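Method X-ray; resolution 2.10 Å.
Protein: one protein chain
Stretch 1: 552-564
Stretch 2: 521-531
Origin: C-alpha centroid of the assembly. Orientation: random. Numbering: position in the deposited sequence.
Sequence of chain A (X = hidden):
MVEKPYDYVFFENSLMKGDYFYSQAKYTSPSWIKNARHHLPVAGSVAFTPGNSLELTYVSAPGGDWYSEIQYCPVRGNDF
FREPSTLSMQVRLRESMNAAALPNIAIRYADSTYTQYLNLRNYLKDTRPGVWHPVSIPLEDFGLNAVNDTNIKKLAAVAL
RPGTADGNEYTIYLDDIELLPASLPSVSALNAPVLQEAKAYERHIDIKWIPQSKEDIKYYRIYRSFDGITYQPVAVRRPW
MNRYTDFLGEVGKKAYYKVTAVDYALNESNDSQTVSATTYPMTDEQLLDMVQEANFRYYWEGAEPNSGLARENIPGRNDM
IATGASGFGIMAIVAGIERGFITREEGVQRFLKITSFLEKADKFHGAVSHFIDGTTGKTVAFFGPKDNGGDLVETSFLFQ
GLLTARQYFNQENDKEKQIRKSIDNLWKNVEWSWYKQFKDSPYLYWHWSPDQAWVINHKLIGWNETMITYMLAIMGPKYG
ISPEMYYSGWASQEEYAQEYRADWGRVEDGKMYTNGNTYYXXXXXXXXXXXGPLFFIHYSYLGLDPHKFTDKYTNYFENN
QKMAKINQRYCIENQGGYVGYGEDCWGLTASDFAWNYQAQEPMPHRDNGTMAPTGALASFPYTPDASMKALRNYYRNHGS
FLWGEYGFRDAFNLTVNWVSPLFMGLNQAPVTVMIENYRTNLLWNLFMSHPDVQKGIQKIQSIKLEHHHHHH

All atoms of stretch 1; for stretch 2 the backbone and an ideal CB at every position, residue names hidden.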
ATOM      1  N   LYS A 552      -6.804  17.718 -29.559  1.00 37.07           N
ATOM      2  CA  LYS A 552      -7.629  17.658 -30.770  1.00 39.72           C
ATOM      3  C   LYS A 552      -8.705  16.555 -30.731  1.00 38.30           C
ATOM      4  O   LYS A 552      -9.692  16.628 -31.443  1.00 37.62           O
ATOM      5  CB  LYS A 552      -6.748  17.579 -32.018  1.00 44.07           C
ATOM      6  CG  LYS A 552      -6.098  16.242 -32.333  1.00 49.67           C
ATOM      7  CD  LYS A 552      -4.889  16.421 -33.279  1.00 54.47           C
ATOM      8  CE  LYS A 552      -4.772  15.358 -34.373  1.00 58.40           C
ATOM      9  NZ  LYS A 552      -5.542  15.732 -35.598  1.00 61.60           N
ATOM     10  N   TYR A 553      -8.528  15.579 -29.848  1.00 35.50           N
ATOM     11  CA  TYR A 553      -9.431  14.426 -29.714  1.00 33.90           C
ATOM     12  C   TYR A 553     -10.541  14.535 -28.689  1.00 32.88           C
ATOM     13  O   TYR A 553     -11.647  14.114 -28.947  1.00 38.21           O
ATOM     14  CB  TYR A 553      -8.604  13.234 -29.325  1.00 33.35           C
ATOM     15  CG  TYR A 553      -7.477  13.003 -30.264  1.00 32.08           C
ATOM     16  CD1 TYR A 553      -7.717  12.748 -31.607  1.00 33.17           C
ATOM     17  CD2 TYR A 553      -6.176  13.049 -29.829  1.00 32.28           C
ATOM     18  CE1 TYR A 553      -6.675  12.519 -32.491  1.00 33.16           C
ATOM     19  CE2 TYR A 553      -5.130  12.818 -30.699  1.00 32.12           C
ATOM     20  CZ  TYR A 553      -5.381  12.550 -32.028  1.00 32.39           C
ATOM     21  OH  TYR A 553      -4.323  12.318 -32.885  1.00 34.18           O
ATOM     22  N   THR A 554     -10.239  15.067 -27.514  1.00 31.32           N
ATOM     23  CA  THR A 554     -11.211  15.116 -26.441  1.00 29.93           C
ATOM     24  C   THR A 554     -10.796  16.120 -25.398  1.00 28.69           C
ATOM     25  O   THR A 554      -9.605  16.436 -25.253  1.00 31.04           O
ATOM     26  CB  THR A 554     -11.366  13.713 -25.751  1.00 29.64           C
ATOM     27  OG1 THR A 554     -12.388  13.756 -24.742  1.00 28.39           O
ATOM     28  CG2 THR A 554     -10.045  13.227 -25.120  1.00 28.56           C
ATOM     29  N   ASN A 555     -11.783  16.599 -24.660  1.00 27.20           N
ATOM     30  CA  ASN A 555     -11.546  17.189 -23.358  1.00 28.36           C
ATOM     31  C   ASN A 555     -11.269  16.039 -22.358  1.00 29.98           C
ATOM     32  O   ASN A 555     -11.965  15.022 -22.394  1.00 28.98           O
ATOM     33  CB  ASN A 555     -12.765  17.939 -22.924  1.00 29.52           C
ATOM     34  CG  ASN A 555     -12.629  18.455 -21.526  1.00 30.86           C
ATOM     35  OD1 ASN A 555     -13.155  17.862 -20.573  1.00 31.62           O
ATOM     36  ND2 ASN A 555     -11.868  19.532 -21.376  1.00 31.49           N
ATOM     37  N   TYR A 556     -10.289  16.204 -21.469  1.00 29.51           N
ATOM     38  CA  TYR A 556      -9.891  15.102 -20.580  1.00 29.50           C
ATOM     39  C   TYR A 556     -10.779  14.855 -19.362  1.00 28.81           C
ATOM     40  O   TYR A 556     -10.937  13.714 -18.972  1.00 29.66           O
ATOM     41  CB  TYR A 556      -8.367  15.099 -20.269  1.00 28.30           C
ATOM     42  CG  TYR A 556      -7.716  14.519 -21.461  1.00 26.97           C
ATOM     43  CD1 TYR A 556      -7.652  13.150 -21.630  1.00 27.21           C
ATOM     44  CD2 TYR A 556      -7.362  15.325 -22.519  1.00 28.55           C
ATOM     45  CE1 TYR A 556      -7.155  12.592 -22.783  1.00 27.74           C
ATOM     46  CE2 TYR A 556      -6.847  14.784 -23.684  1.00 28.37           C
ATOM     47  CZ  TYR A 556      -6.757  13.418 -23.820  1.00 28.50           C
ATOM     48  OH  TYR A 556      -6.256  12.877 -24.972  1.00 28.98           O
ATOM     49  N   PHE A 557     -11.406  15.871 -18.797  1.00 28.56           N
ATOM     50  CA  PHE A 557     -12.359  15.593 -17.750  1.00 29.91           C
ATOM     51  C   PHE A 557     -13.459  14.694 -18.322  1.00 31.71           C
ATOM     52  O   PHE A 557     -13.852  13.735 -17.687  1.00 31.47           O
ATOM     53  CB  PHE A 557     -13.023  16.839 -17.189  1.00 30.43           C
ATOM     54  CG  PHE A 557     -14.044  16.520 -16.146  1.00 30.30           C
ATOM     55  CD1 PHE A 557     -13.638  16.201 -14.848  1.00 29.98           C
ATOM     56  CD2 PHE A 557     -15.395  16.433 -16.466  1.00 29.90           C
ATOM     57  CE1 PHE A 557     -14.570  15.856 -13.886  1.00 29.79           C
ATOM     58  CE2 PHE A 557     -16.333  16.090 -15.499  1.00 29.62           C
ATOM     59  CZ  PHE A 557     -15.924  15.803 -14.213  1.00 29.07           C
ATOM     60  N   GLU A 558     -13.985  15.070 -19.486  1.00 32.05           N
ATOM     61  CA  GLU A 558     -15.047  14.323 -20.144  1.00 35.23           C
ATOM     62  C   GLU A 558     -14.638  12.882 -20.382  1.00 31.16           C
ATOM     63  O   GLU A 558     -15.388  11.955 -20.078  1.00 30.38           O
ATOM     64  CB  GLU A 558     -15.399  14.969 -21.486  1.00 39.75           C
ATOM     65  CG  GLU A 558     -16.452  14.235 -22.314  1.00 41.76           C
ATOM     66  CD  GLU A 558     -16.355  14.593 -23.780  1.00 47.35           C
ATOM     67  OE1 GLU A 558     -16.985  15.590 -24.184  1.00 50.01           O
ATOM     68  OE2 GLU A 558     -15.629  13.883 -24.532  1.00 53.68           O
ATOM     69  N   ASN A 559     -13.449  12.708 -20.933  1.00 28.39           N
ATOM     70  CA  ASN A 559     -12.970  11.387 -21.303  1.00 28.32           C
ATOM     71  C   ASN A 559     -12.571  10.537 -20.082  1.00 29.83           C
ATOM     72  O   ASN A 559     -12.901   9.354 -20.010  1.00 27.61           O
ATOM     73  CB  ASN A 559     -11.787  11.493 -22.254  1.00 28.02           C
ATOM     74  CG  ASN A 559     -11.619  10.237 -23.089  1.00 28.89           C
ATOM     75  OD1 ASN A 559     -12.476   9.911 -23.917  1.00 28.77           O
ATOM     76  ND2 ASN A 559     -10.541   9.507 -22.852  1.00 29.22           N
ATOM     77  N   ASN A 560     -11.843  11.152 -19.146  1.00 30.40           N
ATOM     78  CA  ASN A 560     -11.465  10.504 -17.894  1.00 29.35           C
ATOM     79  C   ASN A 560     -12.715  10.068 -17.141  1.00 30.24           C
ATOM     80  O   ASN A 560     -12.791   8.946 -16.654  1.00 28.97           O
ATOM     81  CB  ASN A 560     -10.643  11.445 -17.000  1.00 28.25           C
ATOM     82  CG  ASN A 560      -9.250  11.693 -17.529  1.00 27.35           C
ATOM     83  OD1 ASN A 560      -8.858  11.169 -18.578  1.00 26.95           O
ATOM     84  ND2 ASN A 560      -8.498  12.518 -16.815  1.00 26.13           N
ATOM     85  N   GLN A 561     -13.695  10.959 -17.066  1.00 29.76           N
ATOM     86  CA  GLN A 561     -14.927  10.658 -16.349  1.00 30.64           C
ATOM     87  C   GLN A 561     -15.612   9.435 -16.944  1.00 31.41           C
ATOM     88  O   GLN A 561     -16.133   8.603 -16.211  1.00 31.71           O
ATOM     89  CB  GLN A 561     -15.859  11.855 -16.355  1.00 30.02           C
ATOM     90  CG  GLN A 561     -17.196  11.646 -15.661  1.00 31.47           C
ATOM     91  CD  GLN A 561     -18.089  12.842 -15.825  1.00 30.65           C
ATOM     92  OE1 GLN A 561     -18.367  13.256 -16.951  1.00 33.23           O
ATOM     93  NE2 GLN A 561     -18.538  13.409 -14.718  1.00 28.08           N
ATOM     94  N   LYS A 562     -15.597   9.339 -18.266  1.00 30.36           N
ATOM     95  CA  LYS A 562     -16.092   8.159 -18.935  1.00 31.35           C
ATOM     96  C   LYS A 562     -15.379   6.906 -18.496  1.00 29.93           C
ATOM     97  O   LYS A 562     -16.031   5.878 -18.291  1.00 29.45           O
ATOM     98  CB  LYS A 562     -15.971   8.293 -20.445  1.00 32.09           C
ATOM     99  CG  LYS A 562     -17.091   9.111 -21.027  1.00 33.02           C
ATOM    100  CD  LYS A 562     -16.826   9.369 -22.481  1.00 33.21           C
ATOM    101  CE  LYS A 562     -17.861  10.292 -23.070  1.00 32.73           C
ATOM    102  NZ  LYS A 562     -17.457  10.541 -24.471  1.00 33.13           N
ATOM    103  N   MET A 563     -14.054   6.980 -18.371  1.00 28.42           N
ATOM    104  CA  MET A 563     -13.304   5.847 -17.860  1.00 28.41           C
ATOM    105  C   MET A 563     -13.769   5.427 -16.454  1.00 27.38           C
ATOM    106  O   MET A 563     -13.960   4.247 -16.189  1.00 27.52           O
ATOM    107  CB  MET A 563     -11.817   6.119 -17.903  1.00 29.61           C
ATOM    108  CG  MET A 563     -11.313   6.233 -19.332  1.00 30.40           C
ATOM    109  SD  MET A 563      -9.561   6.629 -19.381  1.00 28.34           S
ATOM    110  CE  MET A 563      -9.268   6.575 -21.141  1.00 28.61           C
ATOM    111  N   ALA A 564     -13.973   6.391 -15.569  1.00 25.72           N
ATOM    112  CA  ALA A 564     -14.457   6.088 -14.242  1.00 24.80           C
ATOM    113  C   ALA A 564     -15.809   5.402 -14.310  1.00 26.54           C
ATOM    114  O   ALA A 564     -16.013   4.364 -13.687  1.00 25.95           O
ATOM    115  CB  ALA A 564     -14.533   7.340 -13.393  1.00 24.40           C
ATOM    116  N   UNK A 521     -22.159   1.873 -22.699  1.00 33.62           N
ATOM    117  CA  UNK A 521     -22.888   3.025 -23.219  1.00 34.49           C
ATOM    118  C   UNK A 521     -22.144   4.332 -23.304  1.00 33.95           C
ATOM    119  O   UNK A 521     -22.719   5.319 -23.779  1.00 36.19           O
ATOM    120  CB  UNK A 521     -24.130   3.250 -22.354  1.00 34.49           C
ATOM    121  N   UNK A 522     -20.882   4.343 -22.856  1.00 35.53           N
ATOM    122  CA  UNK A 522     -20.032   5.517 -22.895  1.00 35.44           C
ATOM    123  C   UNK A 522     -19.089   5.389 -24.059  1.00 34.70           C
ATOM    124  O   UNK A 522     -18.278   4.462 -24.100  1.00 33.52           O
ATOM    125  CB  UNK A 522     -19.263   5.697 -21.585  1.00 35.44           C
ATOM    126  N   UNK A 523     -19.194   6.330 -24.996  1.00 34.70           N
ATOM    127  CA  UNK A 523     -18.279   6.389 -26.086  1.00 33.58           C
ATOM    128  C   UNK A 523     -16.968   7.033 -25.680  1.00 32.55           C
ATOM    129  O   UNK A 523     -16.920   8.220 -25.381  1.00 31.15           O
ATOM    130  CB  UNK A 523     -18.909   7.145 -27.257  1.00 33.58           C
ATOM    131  N   UNK A 524     -15.909   6.243 -25.746  1.00 30.77           N
ATOM    132  CA  UNK A 524     -14.610   6.643 -25.286  1.00 33.00           C
ATOM    133  C   UNK A 524     -13.826   7.201 -26.459  1.00 32.24           C
ATOM    134  O   UNK A 524     -13.422   6.445 -27.334  1.00 31.85           O
ATOM    135  CB  UNK A 524     -13.874   5.472 -24.631  1.00 33.00           C
ATOM    136  N   UNK A 525     -13.624   8.517 -26.493  1.00 32.25           N
ATOM    137  CA  UNK A 525     -12.855   9.123 -27.585  1.00 32.88           C
ATOM    138  C   UNK A 525     -11.389   8.719 -27.577  1.00 32.01           C
ATOM    139  O   UNK A 525     -10.786   8.477 -28.617  1.00 34.00           O
ATOM    140  CB  UNK A 525     -12.958  10.648 -27.510  1.00 32.88           C
ATOM    141  N   UNK A 526     -10.808   8.627 -26.399  1.00 31.61           N
ATOM    142  CA  UNK A 526      -9.404   8.302 -26.269  1.00 29.41           C
ATOM    143  C   UNK A 526      -9.259   7.215 -25.228  1.00 29.86           C
ATOM    144  O   UNK A 526     -10.004   7.155 -24.246  1.00 30.99           O
ATOM    145  CB  UNK A 526      -8.577   9.535 -25.899  1.00 29.41           C
ATOM    146  N   UNK A 527      -8.266   6.378 -25.419  1.00 29.98           N
ATOM    147  CA  UNK A 527      -7.886   5.447 -24.393  1.00 31.02           C
ATOM    148  C   UNK A 527      -7.670   4.066 -24.934  1.00 31.56           C
ATOM    149  O   UNK A 527      -8.418   3.592 -25.799  1.00 32.56           O
ATOM    150  CB  UNK A 527      -8.945   5.415 -23.289  1.00 31.02           C
ATOM    151  N   UNK A 528      -6.667   3.404 -24.386  1.00 31.40           N
ATOM    152  CA  UNK A 528      -6.393   2.025 -24.707  1.00 29.64           C
ATOM    153  C   UNK A 528      -7.483   1.218 -24.049  1.00 29.68           C
ATOM    154  O   UNK A 528      -7.855   1.473 -22.894  1.00 27.59           O
ATOM    155  CB  UNK A 528      -4.999   1.589 -24.250  1.00 29.64           C
ATOM    156  N   UNK A 529      -7.988   0.236 -24.785  1.00 28.74           N
ATOM    157  CA  UNK A 529      -8.995  -0.663 -24.258  1.00 28.04           C
ATOM    158  C   UNK A 529     -10.150   0.174 -23.724  1.00 29.13           C
ATOM    159  O   UNK A 529     -10.518   1.160 -24.386  1.00 31.87           O
ATOM    160  CB  UNK A 529      -8.416  -1.569 -23.170  1.00 28.04           C
ATOM    161  N   UNK A 530     -10.730  -0.174 -22.569  1.00 29.71           N
ATOM    162  CA  UNK A 530     -11.786   0.650 -21.990  1.00 29.04           C
ATOM    163  C   UNK A 530     -11.293   1.627 -20.931  1.00 29.01           C
ATOM    164  O   UNK A 530     -12.091   2.130 -20.149  1.00 28.91           O
ATOM    165  CB  UNK A 530     -12.860  -0.252 -21.379  1.00 29.04           C
ATOM    166  N   UNK A 531      -9.989   1.926 -20.947  1.00 28.45           N
ATOM    167  CA  UNK A 531      -9.402   2.986 -20.126  1.00 29.40           C
ATOM    168  C   UNK A 531      -8.140   2.600 -19.374  1.00 30.21           C
ATOM    169  O   UNK A 531      -7.394   3.472 -18.923  1.00 28.48           O
ATOM    170  CB  UNK A 531     -10.442   3.470 -19.114  1.00 29.40           C
TER

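Position 521 lies beyond the reach of the helix, and an ideal CB there would have nothing of it within 5.5 Å. The contact sets no demand, but a phi of 77° favours glycine, and the residue is Gly-521.

At 522 the backbone is extended and CA-to-CB points toward the helix, with the ideal CB 4.1 Å from CG of Lys-562. An aliphatic chain could pack on the lysine methylenes, and an acidic or polar one would also be compatible with its charge. Glu-522 is found; its OE1 approaches CG of Lys-562 at 3.3 Å, so the carboxylate lies beside the aliphatic part of the lysine.

Position 523 points its CB away, but the ideal CB is 4.6 Å from NZ of Lys-562, so polar or acidic chains would suit. Its carbonyl does the work: NZ of Lys-562, at the end of a nearly extended chain, donates to O of 523 at 2.6 Å. The residue is Asn-523, whose ND2 is bonded elsewhere in the structure.

At 524 CA-to-CB runs sideways, yet Lys-562 and Met-563 offer carbon surface to a chain long enough to turn back. Leucine, isoleucine or methionine would suit. Leu-524 brings CD1 to 3.8 Å from both CB of Lys-562 and CG of Met-563.

Position 525 faces the start of the helix, its ideal CB 3.7 Å from OD1 of Asn-559 and 3.9 Å from CB of Thr-554. The carboxylate of Glu-558 lies farther out, so a long basic chain is attractive, although a polar one is possible. Lys-525 extends past Tyr-553, CD of Lys-525 lying 3.4 Å from O of Tyr-553, and NZ of Lys-525 forms a salt bridge with OE2 of Glu-558 at 2.9 Å. NZ of Lys-525 is also 4.1 Å from NZ of Lys-562, like charges that share a carboxylate, since NZ of Lys-562 makes a long salt bridge of 3.8 Å to OE2 of Glu-558.

At 526 the CB points toward stretch 1, among CG2 of Thr-554, the Tyr-556 hydroxyl and ND2 of Asn-559. A compact apolar residue, such as valine or isoleucine, fits. Val-526 places CG2 3.6 Å from both CB of Tyr-553 and CG2 of Thr-554, while CG1 meets the edge of the Tyr-556 ring. Asn-559 grips its backbone: N of Val-526 donates to OD1 of Asn-559 at 3.3 Å, and ND2 of Asn-559 donates to O of Val-526 at 2.8 Å, almost linearly.

At 527 an ideal CB would sit 2.5 Å from CE of Met-563, and phi/psi of 134/142 independently call for glycine. With Gly-527, CE of Met-563 rests 3.7 Å from CA of Gly-527.

At 528 CB points away, and 529 is out of reach; 528 would take many side chains, whereas the positive phi of 529, second in a type II' turn, favours glycine but admits small polar residues. They are Val-528 and Ser-529.

At 530 CB runs sideways, far from stretch 1, so polar or small residues would do; Asn-530 contributes its carbonyl, linked through a water to O of Met-563.

At 531 an ideal CB would clash with CG of Met-563 at 2.9 Å, and the backbone angles also require glycine. Gly-531 lets SD of Met-563 approach its CA to 3.7 Å.

Stretch 2 521-531: GENLKVGVSNG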
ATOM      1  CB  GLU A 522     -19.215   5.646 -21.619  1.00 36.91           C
ATOM      2  CG  GLU A 522     -20.044   5.934 -20.384  1.00 39.58           C
ATOM      3  CD  GLU A 522     -20.730   7.271 -20.428  1.00 41.99           C
ATOM      4  OE1 GLU A 522     -20.252   8.166 -21.140  1.00 45.06           O
ATOM      5  OE2 GLU A 522     -21.756   7.437 -19.742  1.00 47.74           O
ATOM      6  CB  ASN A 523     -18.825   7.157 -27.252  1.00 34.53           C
ATOM      7  CG  ASN A 523     -17.933   6.992 -28.432  1.00 35.88           C
ATOM      8  OD1 ASN A 523     -17.000   7.761 -28.612  1.00 38.23           O
ATOM      9  ND2 ASN A 523     -18.110   5.898 -29.146  1.00 37.32           N
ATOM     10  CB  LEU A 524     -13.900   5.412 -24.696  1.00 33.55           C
ATOM     11  CG  LEU A 524     -12.787   5.665 -23.710  1.00 34.97           C
ATOM     12  CD1 LEU A 524     -13.287   6.494 -22.525  1.00 35.94           C
ATOM     13  CD2 LEU A 524     -12.209   4.335 -23.243  1.00 34.55           C
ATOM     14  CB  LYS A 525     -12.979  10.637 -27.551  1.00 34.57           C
ATOM     15  CG  LYS A 525     -14.355  11.143 -27.975  1.00 35.43           C
ATOM     16  CD  LYS A 525     -14.461  12.640 -27.718  1.00 36.13           C
ATOM     17  CE  LYS A 525     -15.735  13.248 -28.267  1.00 36.66           C
ATOM     18  NZ  LYS A 525     -16.692  13.569 -27.177  1.00 37.58           N
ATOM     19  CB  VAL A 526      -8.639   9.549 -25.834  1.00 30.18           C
ATOM     20  CG1 VAL A 526      -7.235   9.210 -25.329  1.00 30.85           C
ATOM     21  CG2 VAL A 526      -8.577  10.547 -26.981  1.00 30.63           C
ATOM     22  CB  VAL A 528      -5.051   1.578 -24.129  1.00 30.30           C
ATOM     23  CG1 VAL A 528      -4.867   0.067 -24.278  1.00 30.09           C
ATOM     24  CG2 VAL A 528      -3.915   2.324 -24.820  1.00 30.92           C
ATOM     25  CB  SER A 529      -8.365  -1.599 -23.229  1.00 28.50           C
ATOM     26  OG  SER A 529      -9.259  -2.633 -22.921  1.00 28.78           O
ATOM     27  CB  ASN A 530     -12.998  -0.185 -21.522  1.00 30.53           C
ATOM     28  CG  ASN A 530     -12.683  -1.140 -20.393  1.00 29.06           C
ATOM     29  OD1 ASN A 530     -11.552  -1.233 -19.924  1.00 28.99           O
ATOM     30  ND2 ASN A 530     -13.704  -1.857 -19.947  1.00 28.77           N
TER
HETATM   31  O   HOH W   1     -12.385   2.488 -17.460  1.00 30.42           O
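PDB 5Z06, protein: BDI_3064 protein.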